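Local coordinates for cyclic nucleotide-gated potassium channel mll3241 (Mesorhizobium loti, PDB 4MUV), which forms a homotetrameric potassium channel activated by cyclic AMP, this chain being its cytoplasmic cyclic nucleotide-binding domain, here with cyclic GMP bound, at residues A[10-15]-A[40-45]; A[14-19]-A[105-110]. The protein carries 3 engineered substitutions. All coordinates share one frame; numbering follows the deposited sequence. Where two conformers were deposited one is given.

Interaction 1 of 2, residues A[10-15]-A[40-45]; sequences FVRNWQ and ARTVPA
A40 meets R12 and N13 through its methyl group, and these three residues account for most of the 185 Å² buried between 10-15 and 40-45. The backbones are closest at N13 and A40, whose CA atoms lie 6.0 Å apart. From the helix side, OD1 of N13 comes within 3.3 Å of the CB of A40. The same methyl also faces the base of the arginine, with R12 CB 4.2 Å from A40 CB, so aliphatic and amide atoms cover it together.

Beyond CB, the R12 chain runs alongside the strand as far as T42. Its CG stands beside the backbone N and the chain bends at chi3 (56°), which carries the guanidinium to the threonine. There NH1 lies 3.0 Å from T42 OG1, with the hydroxyl near the guanidinium plane, at its edge; the two side chains cross at about a right angle. T42 OG1 is also hydrogen-bonded to S105 OG of the neighbouring strand.

Third residues hold the polar ends. N13 ND2 donates to the carbonyls of V35 and L38, which fixes the rotation of the carboxamide and leaves OD1 beside the A40 methyl. R12 NH2 forms a salt bridge with E64. The chemistry therefore implies a methyl flanked by an amide oxygen and an aliphatic CB, with charged and hydroxyl groups at the margin; the buried amide nitrogen is satisfied by backbone carbonyls and the arginine charge is probably balanced by E64.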
# COMPACT_ATOMS: atom_id res chain seq x y z
N PHE A 10 -13.37 -8.71 1.25
CA PHE A 10 -13.67 -7.96 2.47
C PHE A 10 -13.50 -8.74 3.77
O PHE A 10 -13.27 -8.13 4.80
CB PHE A 10 -15.10 -7.41 2.42
CG PHE A 10 -15.44 -6.51 3.57
CD1 PHE A 10 -14.97 -5.22 3.62
CD2 PHE A 10 -16.23 -6.97 4.62
CE1 PHE A 10 -15.30 -4.39 4.69
CE2 PHE A 10 -16.54 -6.16 5.69
CZ PHE A 10 -16.09 -4.87 5.72
N VAL A 11 -13.65 -10.06 3.72
CA VAL A 11 -13.85 -10.87 4.93
C VAL A 11 -12.76 -10.70 6.02
O VAL A 11 -13.04 -10.86 7.21
CB VAL A 11 -13.97 -12.38 4.52
CG1 VAL A 11 -12.67 -12.94 3.93
CG2 VAL A 11 -14.39 -13.23 5.68
N ARG A 12 -11.54 -10.40 5.60
CA ARG A 12 -10.38 -10.24 6.49
C ARG A 12 -10.08 -8.77 6.80
O ARG A 12 -9.25 -8.47 7.66
CB ARG A 12 -9.10 -10.82 5.82
CG ARG A 12 -9.23 -12.21 5.16
CD ARG A 12 -7.89 -12.60 4.50
NE ARG A 12 -6.83 -12.56 5.51
CZ ARG A 12 -5.51 -12.51 5.30
NH1 ARG A 12 -4.99 -12.43 4.07
NH2 ARG A 12 -4.69 -12.51 6.35
N ASN A 13 -10.72 -7.84 6.10
CA ASN A 13 -10.17 -6.49 6.06
C ASN A 13 -10.19 -5.77 7.39
O ASN A 13 -9.20 -5.14 7.76
CB ASN A 13 -10.92 -5.63 5.07
CG ASN A 13 -10.65 -5.98 3.65
OD1 ASN A 13 -9.97 -6.94 3.35
ND2 ASN A 13 -11.22 -5.20 2.74
N TRP A 14 -11.33 -5.79 8.07
CA TRP A 14 -11.43 -5.06 9.31
C TRP A 14 -10.44 -5.61 10.34
O TRP A 14 -9.78 -4.84 11.05
CB TRP A 14 -12.85 -5.10 9.86
CG TRP A 14 -12.97 -4.16 11.00
CD1 TRP A 14 -12.98 -4.48 12.31
CD2 TRP A 14 -13.04 -2.73 10.93
NE1 TRP A 14 -13.05 -3.35 13.08
CE2 TRP A 14 -13.10 -2.26 12.25
CE3 TRP A 14 -13.07 -1.81 9.88
CZ2 TRP A 14 -13.17 -0.93 12.57
CZ3 TRP A 14 -13.16 -0.45 10.19
CH2 TRP A 14 -13.21 -0.04 11.54
N GLN A 15 -10.32 -6.93 10.44
CA GLN A 15 -9.39 -7.51 11.41
C GLN A 15 -7.97 -7.01 11.15
O GLN A 15 -7.22 -6.69 12.08
CB GLN A 15 -9.43 -9.04 11.38
CG GLN A 15 -8.44 -9.70 12.36
CD GLN A 15 -7.08 -10.02 11.72
OE1 GLN A 15 -7.01 -10.58 10.62
NE2 GLN A 15 -6.00 -9.69 12.41
N ALA A 40 -7.96 -7.48 0.67
CA ALA A 40 -6.86 -8.19 1.31
C ALA A 40 -6.32 -9.26 0.38
O ALA A 40 -7.08 -9.99 -0.26
CB ALA A 40 -7.30 -8.79 2.65
N ARG A 41 -5.00 -9.36 0.33
CA ARG A 41 -4.29 -10.28 -0.54
C ARG A 41 -3.12 -10.88 0.19
O ARG A 41 -2.39 -10.17 0.84
CB ARG A 41 -3.73 -9.52 -1.76
CG ARG A 41 -4.78 -8.79 -2.59
CD ARG A 41 -5.59 -9.83 -3.32
NE ARG A 41 -6.64 -9.33 -4.21
CZ ARG A 41 -7.95 -9.31 -3.93
NH1 ARG A 41 -8.41 -9.68 -2.74
NH2 ARG A 41 -8.82 -8.94 -4.87
N THR A 42 -2.90 -12.17 0.03
CA THR A 42 -1.69 -12.81 0.50
C THR A 42 -0.82 -13.19 -0.69
O THR A 42 -1.31 -13.72 -1.70
CB THR A 42 -2.01 -14.02 1.38
OG1 THR A 42 -2.72 -13.58 2.55
CG2 THR A 42 -0.75 -14.73 1.84
N VAL A 43 0.46 -12.87 -0.59
CA VAL A 43 1.44 -13.10 -1.66
C VAL A 43 2.53 -14.05 -1.17
O VAL A 43 3.09 -13.83 -0.11
CB VAL A 43 2.06 -11.74 -2.12
CG1 VAL A 43 3.08 -11.96 -3.23
CG2 VAL A 43 0.97 -10.81 -2.60
N PRO A 44 2.80 -15.13 -1.93
CA PRO A 44 3.82 -16.09 -1.49
C PRO A 44 5.22 -15.48 -1.54
O PRO A 44 5.53 -14.62 -2.37
CB PRO A 44 3.70 -17.24 -2.50
CG PRO A 44 3.07 -16.65 -3.69
CD PRO A 44 2.21 -15.50 -3.23
N ALA A 45 6.06 -15.99 -0.66
CA ALA A 45 7.43 -15.58 -0.58
C ALA A 45 8.09 -15.60 -1.95
O ALA A 45 7.95 -16.55 -2.71
CB ALA A 45 8.17 -16.50 0.38

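Interaction 2 of 2, residues A[14-19]-A[105-110]; sequences WQLVAA and SLLSLH
L107 projects from its strand into the side of helix 13-17, where its two terminal methyls divide the work between L16 and V17. CD2 approaches L16, with L107 CD2 4.1 Å from L16 CD1. CD1 meets the helix one residue further along and reaches two residues at once: L107 CD1 is 4.1 Å from L16 CB and equally far from V17 CA, while V17 CB stands at 4.4 Å from that same methyl. The valine is thus met mainly at its backbone CA, with CB a little farther, whereas the leucine is met both at its root and at one branch tip. Every one of these contacts joins carbon to carbon, and all three residues are buried.

The two leucines slant across one another. Each has CG beside its backbone N. In L107, CD1 is anti to CA (chi2 169°), and the two methyls diverge, CD2 onto the tip of L16 and CD1 onto its root and V17. The L16 and L107 CA atoms are 8.0 Å apart.

Further out, V17 CG1 also lies 4.1 Å above one face of the W14 ring, near the edge of the ring rather than over its middle, and W14 packs on L31, V32 and V35 of helix 28-37. V17 also touches V35 and F23. Around L107, A40 and V63 of the two flanking strands, together with L38, line the same apolar patch, and L16 packs on A40 and V63. L107 pairs through its backbone with F61, and L106 with R41 on the other side, as expected of an interior antiparallel strand. The result is the short second helix, 13-17, laid against strands 39-43, 104-110 and 58-64 of the antiparallel sheet, an arrangement consistent with the helical segment that packs on the beta roll in cyclic nucleotide-binding domains.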
# COMPACT_ATOMS: atom_id res chain seq x y z
N TRP A 14 -11.33 -5.79 8.07
CA TRP A 14 -11.43 -5.06 9.31
C TRP A 14 -10.44 -5.61 10.34
O TRP A 14 -9.78 -4.84 11.05
CB TRP A 14 -12.85 -5.10 9.86
CG TRP A 14 -12.97 -4.16 11.00
CD1 TRP A 14 -12.98 -4.48 12.31
CD2 TRP A 14 -13.04 -2.73 10.93
NE1 TRP A 14 -13.05 -3.35 13.08
CE2 TRP A 14 -13.10 -2.26 12.25
CE3 TRP A 14 -13.07 -1.81 9.88
CZ2 TRP A 14 -13.17 -0.93 12.57
CZ3 TRP A 14 -13.16 -0.45 10.19
CH2 TRP A 14 -13.21 -0.04 11.54
N GLN A 15 -10.32 -6.93 10.44
CA GLN A 15 -9.39 -7.51 11.41
C GLN A 15 -7.97 -7.01 11.15
O GLN A 15 -7.22 -6.69 12.08
CB GLN A 15 -9.43 -9.04 11.38
CG GLN A 15 -8.44 -9.70 12.36
CD GLN A 15 -7.08 -10.02 11.72
OE1 GLN A 15 -7.01 -10.58 10.62
NE2 GLN A 15 -6.00 -9.69 12.41
N LEU A 16 -7.61 -6.95 9.86
CA LEU A 16 -6.26 -6.58 9.47
C LEU A 16 -5.98 -5.09 9.59
O LEU A 16 -4.82 -4.70 9.75
CB LEU A 16 -6.01 -7.01 8.03
CG LEU A 16 -5.92 -8.51 7.80
CD1 LEU A 16 -5.90 -8.83 6.30
CD2 LEU A 16 -4.64 -9.05 8.44
N VAL A 17 -6.99 -4.24 9.50
CA VAL A 17 -6.71 -2.82 9.45
C VAL A 17 -6.18 -2.27 10.77
O VAL A 17 -5.53 -1.23 10.79
CB VAL A 17 -7.92 -1.98 8.92
CG1 VAL A 17 -8.96 -1.70 10.00
CG2 VAL A 17 -7.42 -0.67 8.28
N ALA A 18 -6.41 -2.98 11.87
CA ALA A 18 -5.86 -2.56 13.16
C ALA A 18 -4.32 -2.50 13.13
O ALA A 18 -3.72 -1.83 13.94
CB ALA A 18 -6.33 -3.49 14.27
N ALA A 19 -3.70 -3.19 12.17
CA ALA A 19 -2.25 -3.19 12.00
C ALA A 19 -1.70 -2.02 11.15
O ALA A 19 -0.51 -1.99 10.84
CB ALA A 19 -1.80 -4.51 11.40
N SER A 105 0.79 -10.63 3.91
CA SER A 105 -0.58 -10.15 3.74
C SER A 105 -0.56 -8.67 3.57
O SER A 105 0.11 -7.93 4.32
CB SER A 105 -1.51 -10.49 4.92
OG SER A 105 -1.66 -11.88 4.99
N LEU A 106 -1.31 -8.24 2.56
CA LEU A 106 -1.41 -6.86 2.15
C LEU A 106 -2.87 -6.45 2.11
O LEU A 106 -3.73 -7.25 1.80
CB LEU A 106 -0.87 -6.72 0.72
CG LEU A 106 0.51 -7.24 0.42
CD1 LEU A 106 0.83 -7.18 -1.07
CD2 LEU A 106 1.54 -6.47 1.20
N LEU A 107 -3.12 -5.17 2.36
CA LEU A 107 -4.38 -4.53 2.02
C LEU A 107 -4.11 -3.64 0.80
O LEU A 107 -3.32 -2.70 0.88
CB LEU A 107 -4.94 -3.73 3.19
CG LEU A 107 -5.32 -4.56 4.42
CD1 LEU A 107 -5.61 -3.67 5.60
CD2 LEU A 107 -6.54 -5.41 4.12
N SER A 108 -4.76 -3.96 -0.31
CA SER A 108 -4.61 -3.24 -1.58
C SER A 108 -5.63 -2.14 -1.70
O SER A 108 -6.81 -2.38 -1.48
CB SER A 108 -4.78 -4.23 -2.74
OG SER A 108 -4.65 -3.59 -4.00
N LEU A 109 -5.16 -0.96 -2.08
CA LEU A 109 -6.00 0.21 -2.25
C LEU A 109 -5.85 0.70 -3.68
O LEU A 109 -4.77 1.10 -4.11
CB LEU A 109 -5.52 1.31 -1.30
CG LEU A 109 -6.32 2.61 -1.30
CD1 LEU A 109 -7.70 2.34 -0.74
CD2 LEU A 109 -5.61 3.69 -0.49
N HIS A 110 -6.94 0.63 -4.44
CA HIS A 110 -6.91 1.06 -5.82
C HIS A 110 -6.80 2.58 -5.92
O HIS A 110 -7.18 3.32 -5.02
CB HIS A 110 -8.14 0.56 -6.55
CG HIS A 110 -8.06 -0.88 -6.94
ND1 HIS A 110 -7.57 -1.87 -6.11
CD2 HIS A 110 -8.43 -1.51 -8.08
CE1 HIS A 110 -7.64 -3.04 -6.71
NE2 HIS A 110 -8.16 -2.84 -7.91

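Both contacts start from the same part of the chain near the N terminus, around helix 13-17, and share W14 and Q15. Interaction 1 closes a loop with 24 residues between its segments, including helix 28-37, and lands on the edge strand 39-43. Interaction 2 closes a far longer one, of 85 residues, on strand 104-110. Because 14-19 begins within 10-15 while 105-110 follows 40-45, the two closures overlap in a staggered way. The target strands are antiparallel neighbours: R41 O lies 2.8 Å from L106 N, a probable hydrogen bond, and A40 CB lies 3.8 Å from L107 CD2. Together they tie the N-terminal helical region to one sheet at two adjoining strands.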